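Local coordinates for periplasmic beta-glucosidase (Pseudomonas aeruginosa, PDB 6R5T), which probably hydrolyses terminal, non-reducing beta-D-glucosyl residues with release of beta-D-glucose, as a periplasmic family 3 glycoside hydrolase, at residues S163-A167 and Y322-L326; D2-I7 and L318-D323. The protein carries 1 engineered substitution. All coordinates share one frame; numbering follows the deposited sequence.

How the contacts relate
Contacts 1 and 2 share Tyr322 and Asp323 at the end of helix 307-323, and their centres lie about 11 Å apart. In contact 2 the side of this helix packs on the N-terminal helix 2-12; in contact 1 its C-terminal end meets the loop that leads into strand 172-178 of the parallel barrel. The two join directly through a probable backbone hydrogen bond, Leu326 N to Lys321 O at 3.1 Å. Asp323 serves both, its carboxylate in contact 2 and its backbone carbonyl in contact 1. Both lie away from the sugar pocket, whose Lys176 and His177 come at the far end of strand 172-178 from the loop 163-167.

Contact 1: S163-A167 and Y322-L326; sequences SNLAA and YDLGL
A Schellman motif ending helix 307-323 meets a type I turn, Asn164 to Ala167, before barrel strand 172-178, with Ala166 facing Gly325. The CB of Ala166 sits 3.8 Å from Gly325 CA, where glycine, at positive phi, presents no side chain. The backbones touch through two CA-H...O contacts: Leu324 CA to Leu165 O at 3.5 Å, and Ala166 CA to Leu324 O at 3.6 Å. Leu165 sets CB 3.3 Å from Asp323 O and CD1 near Asp323 CB. With its CG beside the backbone N (chi1 -80°), Leu324 also brings CD2 within 3.7 Å of Leu165 O; both leucine side chains reach Met172. Although Ala166 N is near Asp323 O, its N-H goes back to Asn164 OD1 (2.8 Å, 163° at hydrogen), arriving well above the amide carbonyl plane and making an Asx turn. Asp323 O instead accepts from a water 2.6 Å away, which also donates, weakly, to Asn164 OD1. Nearby, Arg333 bonds to Leu324 O and Arg332 to Ala166 O, while the Asp323 carboxylate turns to Lys3. The helix-end carbonyls of Asp323 and Leu324 are thus satisfied by water and arginine, and what passes directly between the two backbones is close van der Waals and CA-H...O contact.

Contact 2: D2-I7 and L318-D323; sequences DKERFI and LAAKYD
The Tyr322 ring carries the Lys3 side chain over one face; at its edge are Phe6 and, in the ring plane, Asp323 OD1. Lys3 CG lies 3.8 Å from the ring centroid, a CH-pi contact displaced a little toward the rim, and its CB meets Tyr322 CE1 at 3.5 Å. Phe6 brings CD1 to 3.6 Å from Tyr322 CD2, near the plane of the tyrosine; the two rings are tilted by 55°, neither stacked nor at right angles. Phe327 meets the Phe6 ring as well. With CG opposite the backbone N (chi1 172°) and the rest of its chain extended, Lys3 runs on past the tyrosine to Asp323. There NZ forms a salt bridge, bonding OD1 at 2.8 Å on its syn side, somewhat out of the carboxylate plane, and OD2 more weakly. Ala319 CB is touched by both Lys3 CE and Ile7 CD1, the latter at 3.7 Å, and Ile7 CG2 brushes Leu318 CB. Helices 2-7 and 318-323 cross at 127°, with axes 10.5 Å apart, a wide separation spanned by Lys3, Phe6 and Tyr322, and Glu4 adds a salt bridge to Arg315 one turn back. The lysine is thus held along its length, CB and CG over an aromatic face and the ammonium by a carboxylate, which probably helps keep the aspartate charged.

Contact 1: S163-A167 and Y322-L326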
ATOM      1  N   SER A 163      28.367 -21.410 -20.667  1.00 29.19           N
ATOM      2  CA  SER A 163      27.930 -22.220 -21.834  1.00 32.09           C
ATOM      3  C   SER A 163      27.694 -23.677 -21.409  1.00 29.53           C
ATOM      4  O   SER A 163      27.000 -24.372 -22.134  1.00 31.53           O
ATOM      5  CB  SER A 163      28.930 -22.165 -22.976  1.00 32.17           C
ATOM      6  OG  SER A 163      30.203 -22.575 -22.523  1.00 39.19           O
ATOM      7  N   ASN A 164      28.141 -24.073 -20.216  1.00 27.22           N
ATOM      8  CA  ASN A 164      28.005 -25.476 -19.761  1.00 25.83           C
ATOM      9  C   ASN A 164      27.943 -25.522 -18.236  1.00 21.88           C
ATOM     10  O   ASN A 164      28.919 -25.114 -17.562  1.00 21.68           O
ATOM     11  CB  ASN A 164      29.158 -26.285 -20.355  1.00 30.53           C
ATOM     12  CG  ASN A 164      29.128 -27.754 -19.997  1.00 31.78           C
ATOM     13  OD1 ASN A 164      28.299 -28.220 -19.225  1.00 30.70           O
ATOM     14  ND2 ASN A 164      30.092 -28.482 -20.536  1.00 43.36           N
ATOM     15  N   LEU A 165      26.820 -26.010 -17.722  1.00 21.04           N
ATOM     16  CA  LEU A 165      26.596 -26.129 -16.260  1.00 22.28           C
ATOM     17  C   LEU A 165      27.579 -27.107 -15.620  1.00 21.93           C
ATOM     18  O   LEU A 165      27.735 -27.038 -14.406  1.00 20.01           O
ATOM     19  CB  LEU A 165      25.154 -26.534 -15.947  1.00 23.53           C
ATOM     20  CG  LEU A 165      24.190 -25.384 -15.748  1.00 26.44           C
ATOM     21  CD1 LEU A 165      22.761 -25.889 -15.687  1.00 28.27           C
ATOM     22  CD2 LEU A 165      24.553 -24.604 -14.501  1.00 26.98           C
ATOM     23  N   ALA A 166      28.278 -27.958 -16.400  1.00 20.85           N
ATOM     24  CA  ALA A 166      29.256 -28.901 -15.843  1.00 23.70           C
ATOM     25  C   ALA A 166      30.646 -28.237 -15.756  1.00 22.25           C
ATOM     26  O   ALA A 166      31.560 -28.791 -15.095  1.00 22.71           O
ATOM     27  CB  ALA A 166      29.262 -30.164 -16.672  1.00 23.43           C
ATOM     28  N   ALA A 167      30.820 -27.040 -16.312  1.00 21.93           N
ATOM     29  CA  ALA A 167      32.138 -26.381 -16.252  1.00 19.58           C
ATOM     30  C   ALA A 167      32.495 -26.130 -14.812  1.00 22.30           C
ATOM     31  O   ALA A 167      31.634 -25.723 -14.012  1.00 21.12           O
ATOM     32  CB  ALA A 167      32.184 -25.081 -17.022  1.00 20.64           C
ATOM     33  N   TYR A 322      22.980 -33.981 -12.585  1.00 16.33           N
ATOM     34  CA  TYR A 322      23.473 -34.469 -13.897  1.00 17.39           C
ATOM     35  C   TYR A 322      24.037 -33.255 -14.676  1.00 18.03           C
ATOM     36  O   TYR A 322      25.191 -33.246 -15.102  1.00 18.08           O
ATOM     37  CB  TYR A 322      22.344 -35.211 -14.613  1.00 19.02           C
ATOM     38  CG  TYR A 322      22.733 -35.792 -15.953  1.00 21.21           C
ATOM     39  CD1 TYR A 322      22.818 -34.993 -17.079  1.00 26.22           C
ATOM     40  CD2 TYR A 322      23.017 -37.140 -16.071  1.00 25.03           C
ATOM     41  CE1 TYR A 322      23.125 -35.528 -18.321  1.00 29.04           C
ATOM     42  CE2 TYR A 322      23.382 -37.678 -17.290  1.00 28.11           C
ATOM     43  CZ  TYR A 322      23.429 -36.876 -18.413  1.00 32.72           C
ATOM     44  OH  TYR A 322      23.735 -37.438 -19.625  1.00 35.09           O
ATOM     45  N   ASP A 323      23.235 -32.179 -14.751  1.00 18.10           N
ATOM     46  CA  ASP A 323      23.618 -30.974 -15.519  1.00 20.50           C
ATOM     47  C   ASP A 323      24.857 -30.318 -14.893  1.00 18.11           C
ATOM     48  O   ASP A 323      25.659 -29.756 -15.674  1.00 18.75           O
ATOM     49  CB  ASP A 323      22.467 -29.989 -15.633  1.00 18.32           C
ATOM     50  CG  ASP A 323      21.352 -30.461 -16.530  1.00 20.42           C
ATOM     51  OD1 ASP A 323      21.543 -31.506 -17.280  1.00 22.19           O
ATOM     52  OD2 ASP A 323      20.249 -29.838 -16.444  1.00 25.01           O
ATOM     53  N   LEU A 324      25.010 -30.396 -13.574  1.00 16.79           N
ATOM     54  CA  LEU A 324      26.164 -29.817 -12.858  1.00 16.00           C
ATOM     55  C   LEU A 324      27.453 -30.642 -13.047  1.00 16.94           C
ATOM     56  O   LEU A 324      28.512 -30.217 -12.604  1.00 17.56           O
ATOM     57  CB  LEU A 324      25.795 -29.671 -11.395  1.00 15.91           C
ATOM     58  CG  LEU A 324      24.938 -28.436 -11.138  1.00 15.40           C
ATOM     59  CD1 LEU A 324      24.306 -28.505  -9.782  1.00 17.05           C
ATOM     60  CD2 LEU A 324      25.802 -27.206 -11.254  1.00 16.07           C
ATOM     61  N   GLY A 325      27.334 -31.804 -13.670  1.00 16.67           N
ATOM     62  CA  GLY A 325      28.484 -32.673 -13.975  1.00 18.38           C
ATOM     63  C   GLY A 325      28.827 -33.600 -12.833  1.00 18.30           C
ATOM     64  O   GLY A 325      29.916 -34.201 -12.860  1.00 20.23           O
ATOM     65  N   LEU A 326      28.005 -33.665 -11.790  1.00 17.93           N
ATOM     66  CA  LEU A 326      28.385 -34.325 -10.528  1.00 16.82           C
ATOM     67  C   LEU A 326      28.343 -35.849 -10.670  1.00 16.88           C
ATOM     68  O   LEU A 326      29.013 -36.493  -9.889  1.00 19.81           O
ATOM     69  CB  LEU A 326      27.533 -33.792  -9.379  1.00 16.78           C
ATOM     70  CG  LEU A 326      27.780 -32.311  -9.070  1.00 17.08           C
ATOM     71  CD1 LEU A 326      26.667 -31.793  -8.151  1.00 18.56           C
ATOM     72  CD2 LEU A 326      29.134 -32.074  -8.403  1.00 18.62           C
TER
HETATM   73  O   HOH W   1      25.503 -29.920 -18.302  1.00 35.47           O

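Contact 2: D2-I7 and L318-D323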
ATOM      1  N   ASP A   2      20.350 -39.571 -23.701  1.00 46.30           N
ATOM      2  CA  ASP A   2      21.258 -40.197 -22.708  1.00 46.49           C
ATOM      3  C   ASP A   2      20.897 -39.725 -21.289  1.00 43.07           C
ATOM      4  O   ASP A   2      20.954 -40.580 -20.386  1.00 37.16           O
ATOM      5  CB  ASP A   2      22.727 -39.857 -22.968  1.00 51.69           C
ATOM      6  CG  ASP A   2      23.545 -40.956 -23.630  1.00 65.72           C
ATOM      7  OD1 ASP A   2      23.345 -41.195 -24.844  1.00 64.67           O
ATOM      8  OD2 ASP A   2      24.389 -41.567 -22.931  1.00 76.63           O
ATOM      9  N   LYS A   3      20.550 -38.443 -21.093  1.00 38.07           N
ATOM     10  CA  LYS A   3      20.240 -37.896 -19.739  1.00 35.37           C
ATOM     11  C   LYS A   3      18.996 -38.591 -19.177  1.00 34.86           C
ATOM     12  O   LYS A   3      19.052 -39.062 -18.023  1.00 27.08           O
ATOM     13  CB  LYS A   3      20.025 -36.380 -19.780  1.00 34.19           C
ATOM     14  CG  LYS A   3      19.510 -35.779 -18.485  1.00 32.16           C
ATOM     15  CD  LYS A   3      19.528 -34.286 -18.534  1.00 31.40           C
ATOM     16  CE  LYS A   3      18.837 -33.652 -17.349  1.00 30.81           C
ATOM     17  NZ  LYS A   3      18.826 -32.177 -17.490  1.00 30.95           N
ATOM     18  N   GLU A   4      17.898 -38.652 -19.933  1.00 34.86           N
ATOM     19  CA  GLU A   4      16.647 -39.237 -19.391  1.00 38.39           C
ATOM     20  C   GLU A   4      16.858 -40.750 -19.203  1.00 37.15           C
ATOM     21  O   GLU A   4      16.326 -41.239 -18.222  1.00 38.08           O
ATOM     22  CB  GLU A   4      15.392 -38.822 -20.159  1.00 44.73           C
ATOM     23  CG  GLU A   4      14.865 -37.409 -19.823  1.00 49.75           C
ATOM     24  CD  GLU A   4      14.998 -36.732 -18.440  1.00 58.24           C
ATOM     25  OE1 GLU A   4      15.593 -35.597 -18.412  1.00 49.08           O
ATOM     26  OE2 GLU A   4      14.444 -37.252 -17.389  1.00 46.68           O
ATOM     27  N   ARG A   5      17.655 -41.437 -20.027  1.00 39.93           N
ATOM     28  CA  ARG A   5      17.963 -42.882 -19.838  1.00 42.63           C
ATOM     29  C   ARG A   5      18.758 -43.049 -18.541  1.00 36.38           C
ATOM     30  O   ARG A   5      18.399 -43.915 -17.756  1.00 31.10           O
ATOM     31  CB  ARG A   5      18.764 -43.474 -21.005  1.00 51.01           C
ATOM     32  CG  ARG A   5      18.007 -43.527 -22.331  1.00 61.79           C
ATOM     33  CD  ARG A   5      18.557 -44.561 -23.306  1.00 65.53           C
ATOM     34  NE  ARG A   5      18.359 -45.886 -22.725  1.00 78.96           N
ATOM     35  CZ  ARG A   5      19.255 -46.871 -22.683  1.00 80.59           C
ATOM     36  NH1 ARG A   5      20.455 -46.722 -23.220  1.00 81.91           N
ATOM     37  NH2 ARG A   5      18.939 -48.015 -22.094  1.00 79.49           N
ATOM     38  N   PHE A   6      19.815 -42.267 -18.358  1.00 29.31           N
ATOM     39  CA  PHE A   6      20.711 -42.301 -17.175  1.00 25.71           C
ATOM     40  C   PHE A   6      19.825 -42.134 -15.925  1.00 25.22           C
ATOM     41  O   PHE A   6      19.961 -42.917 -14.977  1.00 22.72           O
ATOM     42  CB  PHE A   6      21.791 -41.209 -17.227  1.00 26.34           C
ATOM     43  CG  PHE A   6      22.729 -41.227 -16.053  1.00 27.37           C
ATOM     44  CD1 PHE A   6      22.417 -40.529 -14.887  1.00 26.00           C
ATOM     45  CD2 PHE A   6      23.897 -41.965 -16.071  1.00 29.78           C
ATOM     46  CE1 PHE A   6      23.243 -40.576 -13.774  1.00 27.57           C
ATOM     47  CE2 PHE A   6      24.724 -42.014 -14.948  1.00 35.02           C
ATOM     48  CZ  PHE A   6      24.393 -41.321 -13.797  1.00 33.89           C
ATOM     49  N   ILE A   7      18.945 -41.135 -15.941  1.00 22.43           N
ATOM     50  CA  ILE A   7      18.114 -40.804 -14.752  1.00 24.70           C
ATOM     51  C   ILE A   7      17.103 -41.914 -14.500  1.00 21.88           C
ATOM     52  O   ILE A   7      16.924 -42.303 -13.358  1.00 20.16           O
ATOM     53  CB  ILE A   7      17.458 -39.409 -14.869  1.00 25.23           C
ATOM     54  CG1 ILE A   7      18.571 -38.356 -14.790  1.00 29.07           C
ATOM     55  CG2 ILE A   7      16.413 -39.220 -13.789  1.00 27.42           C
ATOM     56  CD1 ILE A   7      18.154 -36.950 -15.118  1.00 31.45           C
ATOM     57  N   LEU A 318      17.913 -35.183  -9.384  1.00 15.86           N
ATOM     58  CA  LEU A 318      18.941 -35.963 -10.097  1.00 16.56           C
ATOM     59  C   LEU A 318      19.313 -35.242 -11.380  1.00 15.55           C
ATOM     60  O   LEU A 318      20.503 -35.202 -11.717  1.00 16.73           O
ATOM     61  CB  LEU A 318      18.395 -37.376 -10.370  1.00 16.36           C
ATOM     62  CG  LEU A 318      18.132 -38.235  -9.133  1.00 16.80           C
ATOM     63  CD1 LEU A 318      17.617 -39.591  -9.593  1.00 17.84           C
ATOM     64  CD2 LEU A 318      19.348 -38.377  -8.243  1.00 18.34           C
ATOM     65  N   ALA A 319      18.351 -34.644 -12.032  1.00 18.07           N
ATOM     66  CA  ALA A 319      18.620 -33.945 -13.306  1.00 16.75           C
ATOM     67  C   ALA A 319      19.493 -32.712 -13.036  1.00 16.48           C
ATOM     68  O   ALA A 319      20.350 -32.412 -13.838  1.00 17.59           O
ATOM     69  CB  ALA A 319      17.348 -33.573 -13.989  1.00 18.08           C
ATOM     70  N   ALA A 320      19.296 -32.008 -11.929  1.00 16.43           N
ATOM     71  CA  ALA A 320      20.166 -30.868 -11.591  1.00 16.07           C
ATOM     72  C   ALA A 320      21.597 -31.344 -11.364  1.00 16.10           C
ATOM     73  O   ALA A 320      22.558 -30.719 -11.852  1.00 15.51           O
ATOM     74  CB  ALA A 320      19.641 -30.145 -10.385  1.00 15.84           C
ATOM     75  N   LYS A 321      21.761 -32.441 -10.640  1.00 14.45           N
ATOM     76  CA  LYS A 321      23.114 -32.967 -10.376  1.00 15.49           C
ATOM     77  C   LYS A 321      23.766 -33.413 -11.689  1.00 14.80           C
ATOM     78  O   LYS A 321      24.982 -33.218 -11.827  1.00 16.79           O
ATOM     79  CB  LYS A 321      22.968 -34.112  -9.404  1.00 16.29           C
ATOM     80  CG  LYS A 321      22.530 -33.653  -8.024  1.00 15.53           C
ATOM     81  CD  LYS A 321      22.361 -34.773  -7.012  1.00 14.87           C
ATOM     82  CE  LYS A 321      22.039 -34.223  -5.645  1.00 16.44           C
ATOM     83  NZ  LYS A 321      22.027 -35.254  -4.588  1.00 17.28           N
ATOM     84  N   TYR A 322      22.980 -33.981 -12.585  1.00 16.33           N
ATOM     85  CA  TYR A 322      23.473 -34.469 -13.897  1.00 17.39           C
ATOM     86  C   TYR A 322      24.037 -33.255 -14.676  1.00 18.03           C
ATOM     87  O   TYR A 322      25.191 -33.246 -15.102  1.00 18.08           O
ATOM     88  CB  TYR A 322      22.344 -35.211 -14.613  1.00 19.02           C
ATOM     89  CG  TYR A 322      22.733 -35.792 -15.953  1.00 21.21           C
ATOM     90  CD1 TYR A 322      22.818 -34.993 -17.079  1.00 26.22           C
ATOM     91  CD2 TYR A 322      23.017 -37.140 -16.071  1.00 25.03           C
ATOM     92  CE1 TYR A 322      23.125 -35.528 -18.321  1.00 29.04           C
ATOM     93  CE2 TYR A 322      23.382 -37.678 -17.290  1.00 28.11           C
ATOM     94  CZ  TYR A 322      23.429 -36.876 -18.413  1.00 32.72           C
ATOM     95  OH  TYR A 322      23.735 -37.438 -19.625  1.00 35.09           O
ATOM     96  N   ASP A 323      23.235 -32.179 -14.751  1.00 18.10           N
ATOM     97  CA  ASP A 323      23.618 -30.974 -15.519  1.00 20.50           C
ATOM     98  C   ASP A 323      24.857 -30.318 -14.893  1.00 18.11           C
ATOM     99  O   ASP A 323      25.659 -29.756 -15.674  1.00 18.75           O
ATOM    100  CB  ASP A 323      22.467 -29.989 -15.633  1.00 18.32           C
ATOM    101  CG  ASP A 323      21.352 -30.461 -16.530  1.00 20.42           C
ATOM    102  OD1 ASP A 323      21.543 -31.506 -17.280  1.00 22.19           O
ATOM    103  OD2 ASP A 323      20.249 -29.838 -16.444  1.00 25.01           O
TER